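PDB 3L0R: cystatin-2 from Ornithodoros moubata, which inhibits cysteine proteinases, acting broadly on mammalian cathepsins L, S, B, C and H but not on human legumain. Local coordinates for residues Leu18-Phe23 against Ala90-Val95; Thr40-Glu45 against Lys85-Ala90; Arg32-Thr37 against Val78-Gln83. All coordinates share one frame; numbering follows the deposited sequence.

After the short strand 8-10 comes helix 15-25, which contact 1 ties to strand 86-95, closing the longest of the three loops. Strand 34-48 follows the helix and supplies two footholds. Its start meets the loop segment 78-83 in contact 3, and its middle meets 85-90 in contact 2. Both of these lie within the span of contact 1, and they cross each other, since 32-37, 40-45, 78-83 and 85-90 alternate along the chain. Contacts 1 and 2 share Ala-90 and also touch through Leu-18 and Val-41. Together the three join the helix, the antiparallel sheet and the long loop between strands 52-66 and 86-95 of one cystatin domain.

Contact 1. Residues Leu18-Phe23 against Ala90-Val95; sequences LELAHF and AVIYHV
Leu-20 and Phe-23 reach Ile-92 from a helix whose shortest backbone hydrogen bond in this segment runs 3.0 Å from His-22 N to Leu-18 O. No hydrogen bond links 18-23 to 90-95, and Ile-92 carries its whole side of the meeting. Its CG2 branch lies 4.1 Å from Leu-20 CD2, the two side chains passing obliquely. Its other branch ends in CD1, a methyl set 3.9 Å from Leu-20 O, against the helix backbone itself. That branch is reached with CG1 anti to the carbonyl carbon (chi1 -62°) and a chi2 of 102°, away from the usual staggered values. Phe-23 adds a looser touch: its ring edge, through CD2, comes 4.3 Å from Ile-92 CG1, close to the ring plane, so neither face is used for this contact.

In the cystatin fold a curved antiparallel sheet wraps round a central helix, and this is one place where the two meet. Leu-20 also rests on Tyr-54 and Leu-56 of the neighbouring strand 52-66, while Ile-92 bonds through its backbone to Tyr-54. Hydrogen bonds therefore organise helix and sheet separately, and what joins them across this contact is apolar and without directional bonds.

Contact 2. Residues Thr40-Glu45 against Lys85-Ala90; sequences TVKEVE and KSTCVA
Lys-42 NZ donates a weak hydrogen bond to Thr-87 OG1 at 3.3 Å, and this is the one direct polar link between the segments 40-45 and 85-90. The same ammonium nitrogen also stands 3.9 Å from Thr-87 CG2, so the lysine end lies beside both branches of the threonine, and the two side chains cross at about a right angle. The stronger partner of Lys-42 NZ is elsewhere: it forms a salt bridge with Glu-59 OE2, and the threonine hydroxyl is best read as a secondary partner of an amine already engaged by a carboxylate.

Reaching both takes a folded chain. Lys-42 leaves with CG anti to its carbonyl carbon (chi1 -74°) and then bends at each of its later torsions, most sharply at chi3 (74°), bringing NZ across toward Thr-87. On the other side, Thr-87 holds OG1 beside its own backbone N, with CG2 in the position anti to that nitrogen.

One shell further out is a classic beta bulge, in which Lys-42 and Glu-43 both face Thr-57. It turns these two neighbouring side chains to the same side of the strand, where Glu-43 forms a salt bridge with Arg-9, and leaves Val-41 and Val-44 to pack against Leu-18 and Phe-17 of helix 15-25.

The CA atoms of Lys-42 and Thr-87 are 9.0 Å apart because strand 52-66, which carries Glu-59, runs between them. The lysine thus spans from strand 34-48 across this middle strand to strand 86-95, on the face of the sheet turned from the helix.

Contact 3. Residues Arg32-Thr37 against Val78-Gln83; sequences REFYDT and VPKDAQ
Phe-34 holds CG anti to its carbonyl carbon (chi1 -62°), which carries its ring toward Lys-80, whose otherwise extended chain bends at chi4 (-88°) to lay CE and NZ over one face. The result is a cation-pi contact: Lys-80 NZ lies 3.4 Å from the centroid of the Phe-34 ring, 20° off the normal and displaced toward CE2 and CZ. Lys-80 CE adds a CH-pi contact, 3.6 Å from the same centroid. With an alanine here in place of the phenylalanine, Lys-80 would probably lose the surface that holds its amine and be left to swing away from the strand.

Segment 78-83 belongs to the long loop between strands 52-66 and 86-95, as in other secreted cystatins, and the disulfide Cys-65 to Cys-77 tethers it just upstream. At that end Thr-37 CG2 meets Pro-79 at about a right angle, 3.6 Å from Pro-79 N and 3.7 Å from Pro-79 CD. Turned aside from the proline, Thr-37 OG1 hydrogen-bonds Tyr-72 OH. Within 32-37, Arg-32, just before the strand, grips Asp-36 side-on: NE, 3.0 Å from Asp-36 OD2, and NH2 both bond that single oxygen, which lies in the guanidinium plane.

Contact 1. Residues Leu18-Phe23 against Ala90-Val95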
ATOM      1  N   LEU A  18       5.018   0.223   5.850  1.00 52.37           N
ATOM      2  CA  LEU A  18       5.331   1.167   4.781  1.00 52.46           C
ATOM      3  C   LEU A  18       5.740   0.386   3.521  1.00 53.34           C
ATOM      4  O   LEU A  18       5.316   0.707   2.402  1.00 52.84           O
ATOM      5  CB  LEU A  18       6.413   2.169   5.221  1.00 53.95           C
ATOM      6  CG  LEU A  18       6.833   3.240   4.213  1.00 54.53           C
ATOM      7  CD1 LEU A  18       5.659   4.116   3.742  1.00 50.30           C
ATOM      8  CD2 LEU A  18       7.951   4.079   4.803  1.00 55.74           C
ATOM      9  N   GLU A  19       6.544  -0.647   3.728  1.00 54.60           N
ATOM     10  CA  GLU A  19       6.939  -1.558   2.670  1.00 56.61           C
ATOM     11  C   GLU A  19       5.714  -2.152   1.944  1.00 55.13           C
ATOM     12  O   GLU A  19       5.653  -2.185   0.705  1.00 55.09           O
ATOM     13  CB  GLU A  19       7.813  -2.663   3.269  1.00 59.18           C
ATOM     14  CG  GLU A  19       8.723  -3.392   2.286  1.00 62.81           C
ATOM     15  CD  GLU A  19       9.906  -4.074   2.978  0.50 65.65           C
ATOM     16  OE1 GLU A  19      10.621  -4.849   2.300  0.50 67.93           O
ATOM     17  OE2 GLU A  19      10.125  -3.828   4.193  0.50 66.43           O
ATOM     18  N   LEU A  20       4.737  -2.600   2.725  1.00 54.28           N
ATOM     19  CA  LEU A  20       3.526  -3.205   2.183  1.00 53.37           C
ATOM     20  C   LEU A  20       2.658  -2.178   1.442  1.00 51.58           C
ATOM     21  O   LEU A  20       2.041  -2.494   0.419  1.00 51.72           O
ATOM     22  CB  LEU A  20       2.731  -3.901   3.300  1.00 53.17           C
ATOM     23  CG  LEU A  20       3.249  -5.254   3.796  1.00 56.01           C
ATOM     24  CD1 LEU A  20       2.727  -5.516   5.197  1.00 58.29           C
ATOM     25  CD2 LEU A  20       2.870  -6.415   2.897  1.00 56.67           C
ATOM     26  N   ALA A  21       2.625  -0.956   1.974  1.00 50.31           N
ATOM     27  CA  ALA A  21       1.879   0.151   1.388  1.00 49.03           C
ATOM     28  C   ALA A  21       2.419   0.484   0.007  1.00 49.95           C
ATOM     29  O   ALA A  21       1.647   0.671  -0.941  1.00 51.53           O
ATOM     30  CB  ALA A  21       1.905   1.364   2.292  1.00 47.28           C
ATOM     31  N   HIS A  22       3.735   0.511  -0.126  1.00 50.46           N
ATOM     32  CA  HIS A  22       4.351   0.726  -1.412  1.00 51.51           C
ATOM     33  C   HIS A  22       4.050  -0.403  -2.376  1.00 52.88           C
ATOM     34  O   HIS A  22       3.779  -0.162  -3.555  1.00 54.20           O
ATOM     35  CB  HIS A  22       5.858   0.877  -1.244  1.00 52.94           C
ATOM     36  CG  HIS A  22       6.278   2.254  -0.826  1.00 52.38           C
ATOM     37  ND1 HIS A  22       6.195   3.340  -1.667  1.00 52.11           N
ATOM     38  CD2 HIS A  22       6.795   2.715   0.335  1.00 51.36           C
ATOM     39  CE1 HIS A  22       6.649   4.413  -1.041  1.00 54.32           C
ATOM     40  NE2 HIS A  22       7.022   4.058   0.175  1.00 52.52           N
ATOM     41  N   PHE A  23       4.103  -1.634  -1.882  1.00 53.54           N
ATOM     42  CA  PHE A  23       3.788  -2.800  -2.695  1.00 55.16           C
ATOM     43  C   PHE A  23       2.391  -2.663  -3.285  1.00 54.76           C
ATOM     44  O   PHE A  23       2.187  -2.875  -4.468  1.00 56.20           O
ATOM     45  CB  PHE A  23       3.897  -4.111  -1.888  1.00 55.67           C
ATOM     46  CG  PHE A  23       3.216  -5.274  -2.553  1.00 57.49           C
ATOM     47  CD1 PHE A  23       3.823  -5.932  -3.635  1.00 59.09           C
ATOM     48  CD2 PHE A  23       1.947  -5.689  -2.137  1.00 55.32           C
ATOM     49  CE1 PHE A  23       3.181  -6.991  -4.269  1.00 60.74           C
ATOM     50  CE2 PHE A  23       1.294  -6.737  -2.774  1.00 56.84           C
ATOM     51  CZ  PHE A  23       1.912  -7.396  -3.837  1.00 60.44           C
ATOM     52  N   ALA A  90      -6.034  -0.162   1.629  1.00 52.47           N
ATOM     53  CA  ALA A  90      -5.494  -1.322   0.930  1.00 52.19           C
ATOM     54  C   ALA A  90      -5.498  -2.558   1.825  1.00 52.71           C
ATOM     55  O   ALA A  90      -5.044  -2.513   2.979  1.00 52.49           O
ATOM     56  CB  ALA A  90      -4.082  -1.035   0.423  1.00 50.58           C
ATOM     57  N   VAL A  91      -6.023  -3.658   1.282  1.00 53.73           N
ATOM     58  CA  VAL A  91      -5.946  -4.956   1.938  1.00 53.77           C
ATOM     59  C   VAL A  91      -5.031  -5.867   1.127  1.00 53.99           C
ATOM     60  O   VAL A  91      -5.269  -6.108  -0.069  1.00 54.39           O
ATOM     61  CB  VAL A  91      -7.329  -5.609   2.166  1.00 55.41           C
ATOM     62  CG1 VAL A  91      -7.176  -6.939   2.921  1.00 55.07           C
ATOM     63  CG2 VAL A  91      -8.269  -4.668   2.931  1.00 54.63           C
ATOM     64  N   ILE A  92      -3.969  -6.319   1.805  1.00 53.57           N
ATOM     65  CA  ILE A  92      -2.992  -7.279   1.295  1.00 53.35           C
ATOM     66  C   ILE A  92      -3.146  -8.592   2.037  1.00 54.25           C
ATOM     67  O   ILE A  92      -3.117  -8.628   3.277  1.00 53.63           O
ATOM     68  CB  ILE A  92      -1.506  -6.799   1.470  1.00 52.30           C
ATOM     69  CG1 ILE A  92      -1.242  -5.526   0.686  1.00 51.60           C
ATOM     70  CG2 ILE A  92      -0.499  -7.883   1.022  1.00 52.31           C
ATOM     71  CD1 ILE A  92      -1.240  -4.319   1.519  1.00 54.05           C
ATOM     72  N   TYR A  93      -3.301  -9.648   1.241  1.00 55.53           N
ATOM     73  CA  TYR A  93      -3.298 -11.029   1.669  1.00 57.07           C
ATOM     74  C   TYR A  93      -1.903 -11.625   1.456  1.00 56.82           C
ATOM     75  O   TYR A  93      -1.385 -11.622   0.334  1.00 56.00           O
ATOM     76  CB  TYR A  93      -4.318 -11.784   0.838  1.00 59.81           C
ATOM     77  CG  TYR A  93      -4.566 -13.197   1.288  1.00 63.77           C
ATOM     78  CD1 TYR A  93      -4.781 -13.491   2.624  1.00 66.64           C
ATOM     79  CD2 TYR A  93      -4.596 -14.236   0.385  1.00 65.97           C
ATOM     80  CE1 TYR A  93      -5.017 -14.784   3.048  1.00 69.09           C
ATOM     81  CE2 TYR A  93      -4.830 -15.527   0.805  1.00 70.48           C
ATOM     82  CZ  TYR A  93      -5.044 -15.787   2.145  1.00 70.38           C
ATOM     83  OH  TYR A  93      -5.286 -17.067   2.583  1.00 73.54           O
ATOM     84  N   HIS A  94      -1.304 -12.122   2.545  1.00 58.13           N
ATOM     85  CA  HIS A  94       0.049 -12.680   2.547  1.00 55.92           C
ATOM     86  C   HIS A  94       0.016 -14.160   2.944  1.00 54.04           C
ATOM     87  O   HIS A  94      -0.514 -14.515   3.995  1.00 53.53           O
ATOM     88  CB  HIS A  94       0.944 -11.891   3.520  1.00 57.19           C
ATOM     89  CG  HIS A  94       2.404 -12.258   3.472  1.00 58.27           C
ATOM     90  ND1 HIS A  94       3.252 -12.076   4.547  1.00 61.61           N
ATOM     91  CD2 HIS A  94       3.172 -12.771   2.480  1.00 58.71           C
ATOM     92  CE1 HIS A  94       4.472 -12.469   4.225  1.00 60.30           C
ATOM     93  NE2 HIS A  94       4.453 -12.884   2.974  1.00 60.58           N
ATOM     94  N   VAL A  95       0.570 -15.022   2.088  1.00 52.89           N
ATOM     95  CA  VAL A  95       0.769 -16.423   2.435  1.00 51.20           C
ATOM     96  C   VAL A  95       2.284 -16.657   2.517  1.00 52.35           C
ATOM     97  O   VAL A  95       2.922 -17.004   1.507  1.00 53.94           O
ATOM     98  CB  VAL A  95       0.106 -17.355   1.402  1.00 51.02           C
ATOM     99  CG1 VAL A  95       0.335 -18.844   1.744  1.00 48.14           C
ATOM    100  CG2 VAL A  95      -1.380 -17.027   1.291  1.00 51.94           C
TER

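Contact 2. Residues Thr40-Glu45 against Lys85-Ala90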
ATOM      1  N   THR A  40       1.903   8.751   3.362  1.00 56.51           N
ATOM      2  CA  THR A  40       1.811   8.400   4.779  1.00 57.95           C
ATOM      3  C   THR A  40       0.971   7.150   5.035  1.00 57.13           C
ATOM      4  O   THR A  40       0.076   6.836   4.268  1.00 55.89           O
ATOM      5  CB  THR A  40       1.385   9.629   5.664  1.00 59.28           C
ATOM      6  OG1 THR A  40       0.734   9.192   6.849  1.00 60.77           O
ATOM      7  CG2 THR A  40       0.437  10.539   4.934  1.00 59.45           C
ATOM      8  N   VAL A  41       1.332   6.417   6.085  1.00 53.09           N
ATOM      9  CA  VAL A  41       0.571   5.271   6.586  1.00 51.85           C
ATOM     10  C   VAL A  41      -0.149   5.740   7.844  1.00 52.11           C
ATOM     11  O   VAL A  41       0.490   5.963   8.876  1.00 53.12           O
ATOM     12  CB  VAL A  41       1.485   4.038   6.914  1.00 51.66           C
ATOM     13  CG1 VAL A  41       0.653   2.794   7.360  1.00 49.69           C
ATOM     14  CG2 VAL A  41       2.362   3.677   5.718  1.00 52.64           C
ATOM     15  N   LYS A  42      -1.466   5.906   7.749  1.00 52.26           N
ATOM     16  CA  LYS A  42      -2.253   6.485   8.832  1.00 53.67           C
ATOM     17  C   LYS A  42      -2.683   5.445   9.857  1.00 53.33           C
ATOM     18  O   LYS A  42      -2.684   5.703  11.069  1.00 53.94           O
ATOM     19  CB  LYS A  42      -3.479   7.213   8.273  1.00 55.78           C
ATOM     20  CG  LYS A  42      -3.150   8.529   7.613  1.00 59.66           C
ATOM     21  CD  LYS A  42      -4.105   8.827   6.476  1.00 67.64           C
ATOM     22  CE  LYS A  42      -5.496   9.256   6.952  1.00 74.70           C
ATOM     23  NZ  LYS A  42      -6.036  10.439   6.188  1.00 80.48           N
ATOM     24  N   GLU A  43      -3.052   4.265   9.361  1.00 52.56           N
ATOM     25  CA  GLU A  43      -3.660   3.260  10.208  1.00 53.49           C
ATOM     26  C   GLU A  43      -3.408   1.850   9.677  1.00 51.45           C
ATOM     27  O   GLU A  43      -3.383   1.643   8.465  1.00 50.26           O
ATOM     28  CB  GLU A  43      -5.153   3.572  10.360  1.00 55.97           C
ATOM     29  CG  GLU A  43      -5.950   2.460  10.991  1.00 58.62           C
ATOM     30  CD  GLU A  43      -7.377   2.853  11.334  1.00 62.97           C
ATOM     31  OE1 GLU A  43      -7.826   3.985  10.952  1.00 65.69           O
ATOM     32  OE2 GLU A  43      -8.027   2.011  12.013  1.00 65.18           O
ATOM     33  N   VAL A  44      -3.193   0.894  10.594  1.00 51.49           N
ATOM     34  CA  VAL A  44      -2.918  -0.512  10.233  1.00 49.82           C
ATOM     35  C   VAL A  44      -3.678  -1.515  11.124  1.00 50.82           C
ATOM     36  O   VAL A  44      -3.711  -1.381  12.339  1.00 52.39           O
ATOM     37  CB  VAL A  44      -1.390  -0.845  10.267  1.00 49.40           C
ATOM     38  CG1 VAL A  44      -1.133  -2.325   9.938  1.00 47.15           C
ATOM     39  CG2 VAL A  44      -0.627   0.046   9.307  1.00 48.45           C
ATOM     40  N   GLU A  45      -4.283  -2.513  10.490  1.00 49.96           N
ATOM     41  CA  GLU A  45      -4.987  -3.579  11.178  1.00 51.42           C
ATOM     42  C   GLU A  45      -4.620  -4.888  10.515  1.00 49.80           C
ATOM     43  O   GLU A  45      -4.551  -4.978   9.278  1.00 48.23           O
ATOM     44  CB  GLU A  45      -6.503  -3.388  11.121  1.00 54.07           C
ATOM     45  CG  GLU A  45      -7.008  -2.213  11.934  1.00 58.38           C
ATOM     46  CD  GLU A  45      -8.357  -1.726  11.441  1.00 64.47           C
ATOM     47  OE1 GLU A  45      -8.383  -0.965  10.419  1.00 64.80           O
ATOM     48  OE2 GLU A  45      -9.377  -2.099  12.084  1.00 66.60           O
ATOM     49  N   LYS A  85      -2.973  14.994  -1.562  1.00 74.16           N
ATOM     50  CA  LYS A  85      -3.106  13.679  -0.942  1.00 70.60           C
ATOM     51  C   LYS A  85      -4.460  13.027  -1.231  1.00 68.72           C
ATOM     52  O   LYS A  85      -5.482  13.710  -1.343  1.00 69.98           O
ATOM     53  CB  LYS A  85      -2.878  13.787   0.575  1.00 70.79           C
ATOM     54  CG  LYS A  85      -1.503  14.359   0.967  1.00 72.80           C
ATOM     55  CD  LYS A  85      -1.198  14.175   2.452  1.00 72.20           C
ATOM     56  CE  LYS A  85      -1.156  15.500   3.210  1.00 79.17           C
ATOM     57  NZ  LYS A  85       0.185  16.200   3.093  1.00 80.99           N
ATOM     58  N   SER A  86      -4.453  11.699  -1.350  1.00 65.18           N
ATOM     59  CA  SER A  86      -5.691  10.916  -1.417  1.00 63.62           C
ATOM     60  C   SER A  86      -5.605   9.787  -0.425  1.00 60.91           C
ATOM     61  O   SER A  86      -4.569   9.141  -0.289  1.00 59.41           O
ATOM     62  CB  SER A  86      -5.939  10.351  -2.818  1.00 63.33           C
ATOM     63  OG  SER A  86      -6.028  11.400  -3.773  1.00 66.63           O
ATOM     64  N   THR A  87      -6.712   9.539   0.254  1.00 60.22           N
ATOM     65  CA  THR A  87      -6.763   8.542   1.288  1.00 57.94           C
ATOM     66  C   THR A  87      -7.336   7.265   0.710  1.00 57.13           C
ATOM     67  O   THR A  87      -8.411   7.284   0.111  1.00 58.47           O
ATOM     68  CB  THR A  87      -7.595   9.070   2.465  1.00 59.13           C
ATOM     69  OG1 THR A  87      -6.948  10.237   2.984  1.00 59.40           O
ATOM     70  CG2 THR A  87      -7.736   8.033   3.565  1.00 57.15           C
ATOM     71  N   CYS A  88      -6.605   6.165   0.872  1.00 55.01           N
ATOM     72  CA  CYS A  88      -7.044   4.874   0.386  1.00 54.36           C
ATOM     73  C   CYS A  88      -6.952   3.830   1.483  1.00 53.51           C
ATOM     74  O   CYS A  88      -6.194   3.987   2.447  1.00 52.72           O
ATOM     75  CB  CYS A  88      -6.199   4.401  -0.803  1.00 53.54           C
ATOM     76  SG  CYS A  88      -6.018   5.576  -2.140  1.00 56.90           S
ATOM     77  N   VAL A  89      -7.715   2.753   1.306  1.00 53.37           N
ATOM     78  CA  VAL A  89      -7.630   1.585   2.165  1.00 52.83           C
ATOM     79  C   VAL A  89      -7.201   0.400   1.297  1.00 53.07           C
ATOM     80  O   VAL A  89      -7.902   0.026   0.338  1.00 53.69           O
ATOM     81  CB  VAL A  89      -8.972   1.289   2.914  1.00 53.56           C
ATOM     82  CG1 VAL A  89      -8.854   0.026   3.760  1.00 52.15           C
ATOM     83  CG2 VAL A  89      -9.362   2.458   3.795  1.00 52.98           C
ATOM     84  N   ALA A  90      -6.034  -0.162   1.629  1.00 52.47           N
ATOM     85  CA  ALA A  90      -5.494  -1.322   0.930  1.00 52.19           C
ATOM     86  C   ALA A  90      -5.498  -2.558   1.825  1.00 52.71           C
ATOM     87  O   ALA A  90      -5.044  -2.513   2.979  1.00 52.49           O
ATOM     88  CB  ALA A  90      -4.082  -1.035   0.423  1.00 50.58           C
TER

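Contact 3. Residues Arg32-Thr37 against Val78-Gln83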
ATOM      1  N   ARG A  32      -3.452   5.360 -15.666  1.00 61.88           N
ATOM      2  CA  ARG A  32      -2.531   6.387 -15.168  1.00 61.18           C
ATOM      3  C   ARG A  32      -1.300   6.460 -16.042  1.00 61.88           C
ATOM      4  O   ARG A  32      -0.834   5.449 -16.565  1.00 61.42           O
ATOM      5  CB  ARG A  32      -1.986   6.025 -13.793  1.00 58.96           C
ATOM      6  CG  ARG A  32      -2.958   5.849 -12.741  1.00 58.70           C
ATOM      7  CD  ARG A  32      -2.471   4.770 -11.833  1.00 57.75           C
ATOM      8  NE  ARG A  32      -3.137   4.898 -10.542  1.00 59.62           N
ATOM      9  CZ  ARG A  32      -4.338   4.414 -10.238  1.00 58.27           C
ATOM     10  NH1 ARG A  32      -5.052   3.726 -11.118  1.00 58.14           N
ATOM     11  NH2 ARG A  32      -4.816   4.628  -9.028  1.00 57.15           N
ATOM     12  N   GLU A  33      -0.745   7.658 -16.122  1.00 62.92           N
ATOM     13  CA  GLU A  33       0.545   7.887 -16.749  1.00 64.46           C
ATOM     14  C   GLU A  33       1.678   7.598 -15.739  1.00 62.28           C
ATOM     15  O   GLU A  33       2.729   7.085 -16.105  1.00 62.69           O
ATOM     16  CB  GLU A  33       0.580   9.336 -17.236  1.00 66.88           C
ATOM     17  CG  GLU A  33       1.839   9.794 -17.951  1.00 70.15           C
ATOM     18  CD  GLU A  33       1.756  11.253 -18.370  1.00 72.88           C
ATOM     19  OE1 GLU A  33       0.956  12.008 -17.773  1.00 75.37           O
ATOM     20  OE2 GLU A  33       2.490  11.651 -19.286  1.00 76.95           O
ATOM     21  N   PHE A  34       1.437   7.900 -14.463  1.00 60.21           N
ATOM     22  CA  PHE A  34       2.471   7.790 -13.431  1.00 58.66           C
ATOM     23  C   PHE A  34       2.086   6.823 -12.347  1.00 56.31           C
ATOM     24  O   PHE A  34       0.904   6.659 -12.042  1.00 55.27           O
ATOM     25  CB  PHE A  34       2.738   9.152 -12.778  1.00 58.63           C
ATOM     26  CG  PHE A  34       3.255  10.172 -13.729  1.00 61.77           C
ATOM     27  CD1 PHE A  34       4.629  10.305 -13.944  1.00 63.35           C
ATOM     28  CD2 PHE A  34       2.375  10.996 -14.432  1.00 64.04           C
ATOM     29  CE1 PHE A  34       5.138  11.258 -14.847  1.00 66.71           C
ATOM     30  CE2 PHE A  34       2.865  11.961 -15.332  1.00 67.74           C
ATOM     31  CZ  PHE A  34       4.256  12.089 -15.545  1.00 68.00           C
ATOM     32  N   TYR A  35       3.091   6.203 -11.741  1.00 55.40           N
ATOM     33  CA  TYR A  35       2.856   5.484 -10.513  1.00 54.13           C
ATOM     34  C   TYR A  35       2.368   6.460  -9.466  1.00 53.62           C
ATOM     35  O   TYR A  35       2.856   7.603  -9.380  1.00 54.60           O
ATOM     36  CB  TYR A  35       4.126   4.803 -10.000  1.00 54.17           C
ATOM     37  CG  TYR A  35       4.591   3.623 -10.820  1.00 54.53           C
ATOM     38  CD1 TYR A  35       3.965   2.380 -10.711  1.00 54.52           C
ATOM     39  CD2 TYR A  35       5.685   3.741 -11.680  1.00 55.39           C
ATOM     40  CE1 TYR A  35       4.417   1.260 -11.474  1.00 55.95           C
ATOM     41  CE2 TYR A  35       6.138   2.652 -12.437  1.00 57.17           C
ATOM     42  CZ  TYR A  35       5.500   1.420 -12.332  1.00 56.65           C
ATOM     43  OH  TYR A  35       5.966   0.365 -13.070  1.00 58.05           O
ATOM     44  N   ASP A  36       1.399   6.014  -8.676  1.00 52.49           N
ATOM     45  CA  ASP A  36       1.092   6.692  -7.423  1.00 52.30           C
ATOM     46  C   ASP A  36       2.089   6.182  -6.397  1.00 52.21           C
ATOM     47  O   ASP A  36       2.650   5.074  -6.537  1.00 52.36           O
ATOM     48  CB  ASP A  36      -0.337   6.394  -6.953  1.00 51.60           C
ATOM     49  CG  ASP A  36      -1.396   7.033  -7.831  1.00 52.96           C
ATOM     50  OD1 ASP A  36      -1.194   8.154  -8.359  1.00 53.51           O
ATOM     51  OD2 ASP A  36      -2.456   6.399  -7.983  1.00 55.47           O
ATOM     52  N   THR A  37       2.311   6.977  -5.360  1.00 51.89           N
ATOM     53  CA  THR A  37       3.190   6.544  -4.286  1.00 51.77           C
ATOM     54  C   THR A  37       2.592   6.856  -2.916  1.00 51.79           C
ATOM     55  O   THR A  37       1.579   7.553  -2.800  1.00 51.18           O
ATOM     56  CB  THR A  37       4.624   7.151  -4.442  1.00 53.25           C
ATOM     57  OG1 THR A  37       5.505   6.545  -3.489  1.00 52.60           O
ATOM     58  CG2 THR A  37       4.607   8.679  -4.257  1.00 52.81           C
ATOM     59  N   VAL A  78       9.310   9.452  -5.649  1.00 61.14           N
ATOM     60  CA  VAL A  78       8.766  10.400  -4.696  1.00 60.91           C
ATOM     61  C   VAL A  78       7.524  11.074  -5.300  1.00 59.84           C
ATOM     62  O   VAL A  78       7.352  11.068  -6.525  1.00 59.18           O
ATOM     63  CB  VAL A  78       9.830  11.452  -4.290  1.00 64.02           C
ATOM     64  CG1 VAL A  78      10.926  10.801  -3.431  1.00 65.44           C
ATOM     65  CG2 VAL A  78      10.439  12.146  -5.532  1.00 64.03           C
ATOM     66  N   PRO A  79       6.637  11.623  -4.442  1.00 63.84           N
ATOM     67  CA  PRO A  79       5.504  12.429  -4.912  1.00 65.28           C
ATOM     68  C   PRO A  79       5.943  13.603  -5.773  1.00 68.62           C
ATOM     69  O   PRO A  79       6.962  14.240  -5.468  1.00 70.63           O
ATOM     70  CB  PRO A  79       4.909  12.974  -3.606  1.00 65.41           C
ATOM     71  CG  PRO A  79       5.280  11.978  -2.582  1.00 62.71           C
ATOM     72  CD  PRO A  79       6.632  11.482  -2.971  1.00 62.83           C
ATOM     73  N   LYS A  80       5.188  13.907  -6.827  1.00 70.06           N
ATOM     74  CA  LYS A  80       5.382  15.187  -7.536  1.00 74.29           C
ATOM     75  C   LYS A  80       5.217  16.363  -6.558  1.00 77.36           C
ATOM     76  O   LYS A  80       5.968  17.358  -6.595  1.00 80.21           O
ATOM     77  CB  LYS A  80       4.379  15.355  -8.672  1.00 74.79           C
ATOM     78  CG  LYS A  80       4.488  14.347  -9.792  1.00 74.37           C
ATOM     79  CD  LYS A  80       3.221  14.356 -10.647  1.00 75.48           C
ATOM     80  CE  LYS A  80       3.339  13.445 -11.863  1.00 74.95           C
ATOM     81  NZ  LYS A  80       3.932  14.150 -13.033  1.00 79.32           N
ATOM     82  N   ASP A  81       4.234  16.211  -5.671  1.00 77.31           N
ATOM     83  CA  ASP A  81       3.756  17.269  -4.776  1.00 80.89           C
ATOM     84  C   ASP A  81       2.964  16.587  -3.663  1.00 79.15           C
ATOM     85  O   ASP A  81       1.810  16.180  -3.863  1.00 78.07           O
ATOM     86  CB  ASP A  81       2.879  18.267  -5.558  1.00 83.48           C
ATOM     87  CG  ASP A  81       2.292  19.350  -4.685  1.00 86.02           C
ATOM     88  OD1 ASP A  81       2.399  19.275  -3.442  1.00 84.88           O
ATOM     89  OD2 ASP A  81       1.716  20.293  -5.257  1.00 89.03           O
ATOM     90  N   ALA A  82       3.599  16.456  -2.496  1.00 79.55           N
ATOM     91  CA  ALA A  82       3.077  15.595  -1.408  1.00 77.49           C
ATOM     92  C   ALA A  82       1.882  16.225  -0.674  1.00 79.21           C
ATOM     93  O   ALA A  82       1.160  15.536   0.064  1.00 77.58           O
ATOM     94  CB  ALA A  82       4.204  15.218  -0.417  1.00 76.43           C
ATOM     95  N   GLN A  83       1.686  17.533  -0.880  1.00 82.72           N
ATOM     96  CA  GLN A  83       0.485  18.228  -0.409  1.00 84.74           C
ATOM     97  C   GLN A  83      -0.823  17.752  -1.081  1.00 83.00           C
ATOM     98  O   GLN A  83      -1.890  17.883  -0.473  1.00 83.68           O
ATOM     99  CB  GLN A  83       0.641  19.745  -0.542  1.00 88.84           C
ATOM    100  CG  GLN A  83       1.451  20.399   0.572  1.00 91.54           C
ATOM    101  CD  GLN A  83       1.942  21.798   0.181  1.00 97.72           C
ATOM    102  OE1 GLN A  83       2.454  22.000  -0.932  1.00101.05           O
ATOM    103  NE2 GLN A  83       1.801  22.770   1.095  1.00101.97           N
TER